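Local coordinates for protein sulfate adenylyltransferase (Allochromatium vinosum, PDB 4DNX) that catalyses the transfer of an adenylyl group from ATP to sulfate, giving adenosine 5'-phosphosulfate and diphosphate, at residues S25-S30 against A96-L101; P12-V15 against Q20-R23. All coordinates share one frame; numbering follows the deposited sequence.

Interaction 1 (S25-S30 against A96-L101); sequences SSEAES and ATRIAL
The guanidinium of Arg98 takes the carboxylate of Glu27 at its edge and grips it side-on with two nitrogens, one to each oxygen. This bidentate salt bridge ties helix 18-28 to strand 98-102 of the mixed sheet in the PUA-like domain. Arg98 NE reaches Glu27 OE2 at 2.8 Å. Arg98 NH2 reaches Glu27 OE1 at 3.1 Å, and both bonds are nearly straight. Both oxygens lie almost in the guanidinium plane and are met on their syn sides, yet the two flat groups are twisted 32° apart, so the nitrogens sit out of the carboxylate plane. Glu27 holds CG anti to its backbone N (chi1 -170°) and runs extended beyond it, which carries the carboxylate out from the helix to meet the likewise extended Arg98 at about a right angle.

Arg98 has further partners: NH1 makes a salt bridge to Asp116, and NH2 a weak hydrogen bond to Gln162. The arginine thus probably has its charge balanced by two acids.

Beside this polar grip, helix and strand also come close at a small apolar contact, the CA atoms of Ala28 and Ala100 being 5.6 Å apart. Ala28 also packs on Val111 and Val114 of the adjoining strand. Ala100 CB lies 4.2 Å from Ala28 CB and 3.8 Å from Ala28 O.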
loop_
_atom_site.group_PDB
_atom_site.type_symbol
_atom_site.label_atom_id
_atom_site.label_comp_id
_atom_site.label_asym_id
_atom_site.label_seq_id
_atom_site.Cartn_x
_atom_site.Cartn_y
_atom_site.Cartn_z
ATOM N N SER A 25 -17.036 1.068 12.343
ATOM C CA SER A 25 -17.633 1.745 11.177
ATOM C C SER A 25 -19.152 1.766 11.307
ATOM O O SER A 25 -19.806 2.792 11.025
ATOM C CB SER A 25 -17.280 1.020 9.878
ATOM O OG SER A 25 -15.940 1.286 9.612
ATOM N N SER A 26 -19.715 0.634 11.724
ATOM C CA SER A 26 -21.162 0.549 11.920
ATOM C C SER A 26 -21.630 1.501 13.003
ATOM O O SER A 26 -22.627 2.223 12.822
ATOM C CB SER A 26 -21.563 -0.881 12.285
ATOM O OG SER A 26 -21.672 -1.648 11.111
ATOM N N GLU A 27 -20.917 1.501 14.126
ATOM C CA GLU A 27 -21.231 2.375 15.266
ATOM C C GLU A 27 -21.177 3.843 14.878
ATOM O O GLU A 27 -22.021 4.633 15.319
ATOM C CB GLU A 27 -20.224 2.155 16.402
ATOM C CG GLU A 27 -20.610 2.838 17.710
ATOM C CD GLU A 27 -19.529 2.792 18.796
ATOM O OE1 GLU A 27 -18.463 2.159 18.583
ATOM O OE2 GLU A 27 -19.745 3.414 19.879
ATOM N N ALA A 28 -20.159 4.193 14.100
ATOM C CA ALA A 28 -19.922 5.592 13.763
ATOM C C ALA A 28 -21.076 6.211 12.972
ATOM O O ALA A 28 -21.279 7.438 13.039
ATOM C CB ALA A 28 -18.572 5.758 13.014
ATOM N N GLU A 29 -21.857 5.390 12.256
ATOM C CA GLU A 29 -22.959 5.933 11.435
ATOM C C GLU A 29 -24.139 6.473 12.285
ATOM O O GLU A 29 -25.001 7.213 11.777
ATOM C CB GLU A 29 -23.414 4.931 10.354
ATOM C CG GLU A 29 -22.346 4.647 9.244
ATOM C CD GLU A 29 -21.721 5.918 8.562
ATOM O OE1 GLU A 29 -22.427 6.947 8.386
ATOM O OE2 GLU A 29 -20.527 5.871 8.167
ATOM N N SER A 30 -24.181 6.106 13.572
ATOM C CA SER A 30 -25.181 6.627 14.477
ATOM C C SER A 30 -24.646 7.595 15.539
ATOM O O SER A 30 -25.405 8.075 16.380
ATOM C CB SER A 30 -25.908 5.474 15.170
ATOM O OG SER A 30 -26.627 4.722 14.206
ATOM N N ALA A 96 -21.722 14.684 24.429
ATOM C CA ALA A 96 -21.423 13.369 23.885
ATOM C C ALA A 96 -20.042 12.940 24.351
ATOM O O ALA A 96 -19.122 13.763 24.377
ATOM C CB ALA A 96 -21.469 13.409 22.352
ATOM N N THR A 97 -19.870 11.666 24.698
ATOM C CA THR A 97 -18.515 11.229 25.102
ATOM C C THR A 97 -17.772 10.500 23.985
ATOM O O THR A 97 -16.584 10.214 24.121
ATOM C CB THR A 97 -18.494 10.373 26.391
ATOM O OG1 THR A 97 -19.466 9.330 26.290
ATOM C CG2 THR A 97 -18.795 11.228 27.611
ATOM N N ARG A 98 -18.499 10.166 22.924
ATOM C CA ARG A 98 -17.971 9.390 21.809
ATOM C C ARG A 98 -18.616 9.968 20.541
ATOM O O ARG A 98 -19.860 10.123 20.487
ATOM C CB ARG A 98 -18.370 7.938 22.003
ATOM C CG ARG A 98 -17.788 6.966 21.048
ATOM C CD ARG A 98 -17.803 5.623 21.780
ATOM N NE ARG A 98 -17.407 4.552 20.897
ATOM C CZ ARG A 98 -16.144 4.204 20.673
ATOM N NH1 ARG A 98 -15.155 4.842 21.286
ATOM N NH2 ARG A 98 -15.872 3.208 19.839
ATOM N N ILE A 99 -17.769 10.335 19.565
ATOM C CA ILE A 99 -18.240 11.057 18.383
ATOM C C ILE A 99 -17.512 10.537 17.150
ATOM O O ILE A 99 -16.473 9.867 17.280
ATOM C CB ILE A 99 -18.019 12.581 18.525
ATOM C CG1 ILE A 99 -16.503 12.914 18.516
ATOM C CG2 ILE A 99 -18.728 13.095 19.793
ATOM C CD1 ILE A 99 -16.175 14.430 18.362
ATOM N N ALA A 100 -18.046 10.823 15.966
ATOM C CA ALA A 100 -17.387 10.472 14.691
ATOM C C ALA A 100 -16.761 11.745 14.133
ATOM O O ALA A 100 -17.386 12.817 14.138
ATOM C CB ALA A 100 -18.402 9.891 13.683
ATOM N N LEU A 101 -15.518 11.634 13.688
ATOM C CA LEU A 101 -14.818 12.746 12.992
ATOM C C LEU A 101 -14.907 12.483 11.485
ATOM O O LEU A 101 -14.486 11.438 11.013
ATOM C CB LEU A 101 -13.352 12.794 13.425
ATOM C CG LEU A 101 -13.041 12.891 14.925
ATOM C CD1 LEU A 101 -11.551 13.023 15.149
ATOM C CD2 LEU A 101 -13.844 14.044 15.610
#

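Interaction 2 (P12-V15 against Q20-R23); sequences PRFV and QHHR
Val15 packs on the backbone and CB of His21, joining the loop preceding helix 18-28 to the first half of that helix. Only four residues separate the two segments, and both lie in the PUA-like domain. Val15 leads with one branch: its CG1, anti to the backbone N (chi1 -175°), points into the helix and comes within 3.4 Å of His21 N. Val15 CG1 also touches His21 CB at 4.0 Å and Gln20 CB at 3.8 Å. The Gln20 chain then bends at chi2, and its amide leads away from the loop.

The aromatic contact is looser. The rings of Phe14 and His21 stand almost perpendicular, planes at 89°, but meet obliquely with centroids 5.7 Å apart; Phe14 CZ approaches His21 ND1 at 4.1 Å. Phe14 also packs edge-to-face with Tyr16 and meets the ring of Phe166.

The polar link runs through one water, which lies in the plane of the His21 ring at its edge, 2.8 Å from His21 ND1. The water is also hydrogen-bonded to Val15 O, 2.9 Å away, joining the loop carbonyl to the imidazole. Were His21 replaced by alanine, the water would probably lose its helix-side partner and a gap would be likely to open beside Phe14 and Val15.

On the assembly side, Thr171 and Asp172 of the second subunit pack on Phe14 and His21 respectively, which places the contact at the dimer interface. The chemistry implies a mixed junction: one methyl supplies close packing against the helix, while the only polar connection between the loop and helix segments is water-mediated, with the imidazole both packing against the Phe14 ring and hydrogen-bonding the water.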
loop_
_atom_site.group_PDB
_atom_site.type_symbol
_atom_site.label_atom_id
_atom_site.label_comp_id
_atom_site.label_asym_id
_atom_site.label_seq_id
_atom_site.Cartn_x
_atom_site.Cartn_y
_atom_site.Cartn_z
ATOM N N PRO A 12 0.337 2.581 16.394
ATOM C CA PRO A 12 -0.537 3.272 15.443
ATOM C C PRO A 12 -2.001 3.252 15.926
ATOM O O PRO A 12 -2.394 2.383 16.730
ATOM C CB PRO A 12 -0.416 2.423 14.161
ATOM C CG PRO A 12 -0.093 0.972 14.684
ATOM C CD PRO A 12 0.868 1.306 15.841
ATOM N N ARG A 13 -2.789 4.205 15.423
ATOM C CA ARG A 13 -4.179 4.344 15.862
ATOM C C ARG A 13 -5.179 3.760 14.847
ATOM O O ARG A 13 -6.392 3.727 15.090
ATOM C CB ARG A 13 -4.503 5.830 16.170
ATOM C CG ARG A 13 -3.555 6.456 17.241
ATOM C CD ARG A 13 -3.579 5.671 18.559
ATOM N NE ARG A 13 -4.871 5.731 19.208
ATOM C CZ ARG A 13 -5.158 5.156 20.375
ATOM N NH1 ARG A 13 -4.208 4.474 21.042
ATOM N NH2 ARG A 13 -6.394 5.254 20.884
ATOM N N PHE A 14 -4.670 3.242 13.738
ATOM C CA PHE A 14 -5.546 2.539 12.764
ATOM C C PHE A 14 -6.095 1.249 13.343
ATOM O O PHE A 14 -5.393 0.519 14.068
ATOM C CB PHE A 14 -4.799 2.237 11.438
ATOM C CG PHE A 14 -5.620 1.472 10.454
ATOM C CD1 PHE A 14 -6.670 2.092 9.740
ATOM C CD2 PHE A 14 -5.329 0.134 10.205
ATOM C CE1 PHE A 14 -7.434 1.339 8.833
ATOM C CE2 PHE A 14 -6.073 -0.639 9.316
ATOM C CZ PHE A 14 -7.131 -0.046 8.610
ATOM N N VAL A 15 -7.375 0.981 13.032
ATOM C CA VAL A 15 -8.000 -0.269 13.538
ATOM C C VAL A 15 -7.634 -1.428 12.579
ATOM O O VAL A 15 -8.384 -1.790 11.646
ATOM C CB VAL A 15 -9.508 -0.118 13.677
ATOM C CG1 VAL A 15 -10.129 -1.407 14.327
ATOM C CG2 VAL A 15 -9.785 1.102 14.544
ATOM N N GLN A 20 -13.213 -5.661 14.383
ATOM C CA GLN A 20 -13.332 -4.415 15.181
ATOM C C GLN A 20 -13.537 -3.172 14.289
ATOM O O GLN A 20 -14.352 -2.294 14.589
ATOM C CB GLN A 20 -12.082 -4.201 16.045
ATOM C CG GLN A 20 -12.032 -5.075 17.327
ATOM C CD GLN A 20 -13.295 -4.941 18.203
ATOM O OE1 GLN A 20 -13.943 -5.943 18.548
ATOM N NE2 GLN A 20 -13.655 -3.698 18.544
ATOM N N HIS A 21 -12.806 -3.128 13.180
ATOM C CA HIS A 21 -13.031 -2.086 12.155
ATOM C C HIS A 21 -14.478 -2.006 11.666
ATOM O O HIS A 21 -15.094 -0.901 11.650
ATOM C CB HIS A 21 -12.093 -2.371 10.973
ATOM C CG HIS A 21 -12.043 -1.290 9.933
ATOM N ND1 HIS A 21 -11.004 -1.203 9.031
ATOM C CD2 HIS A 21 -12.919 -0.308 9.587
ATOM C CE1 HIS A 21 -11.203 -0.173 8.217
ATOM N NE2 HIS A 21 -12.367 0.375 8.517
ATOM N N HIS A 22 -15.042 -3.161 11.317
ATOM C CA HIS A 22 -16.436 -3.214 10.832
ATOM C C HIS A 22 -17.403 -2.778 11.924
ATOM O O HIS A 22 -18.347 -2.031 11.661
ATOM C CB HIS A 22 -16.812 -4.623 10.326
ATOM C CG HIS A 22 -15.926 -5.134 9.226
ATOM N ND1 HIS A 22 -15.827 -6.477 8.919
ATOM C CD2 HIS A 22 -15.107 -4.482 8.361
ATOM C CE1 HIS A 22 -14.983 -6.630 7.909
ATOM N NE2 HIS A 22 -14.514 -5.439 7.571
ATOM N N ARG A 23 -17.158 -3.222 13.157
ATOM C CA ARG A 23 -18.042 -2.825 14.270
ATOM C C ARG A 23 -18.010 -1.310 14.537
ATOM O O ARG A 23 -19.081 -0.692 14.781
ATOM C CB ARG A 23 -17.681 -3.589 15.539
ATOM C CG ARG A 23 -18.143 -5.035 15.464
ATOM C CD ARG A 23 -17.392 -5.957 16.421
ATOM N NE ARG A 23 -17.706 -5.668 17.813
ATOM C CZ ARG A 23 -18.647 -6.285 18.522
ATOM N NH1 ARG A 23 -19.394 -7.238 17.970
ATOM N NH2 ARG A 23 -18.850 -5.936 19.785
HETATM O O HOH W 1 -9.088 -3.258 9.201
#

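Overall arrangement
Both interactions use helix 18-28 and lie within the PUA-like domain, on the same side of the chain's centre, their own centres about 13 Å apart. They follow in series: interaction 2, with four residues between its segments, closes before interaction 1 opens, which spans 65. Interaction 2 holds the first half of the helix to its preceding loop, and interaction 1 holds a later part of the helix to strand 98-102 of the mixed sheet. A hydrogen bond from Ser25 OG to His21 O links their helical segments. The second subunit packs on interaction 2 but does not touch the segments of interaction 1, so one helix connects a subunit interface with the domain's sheet.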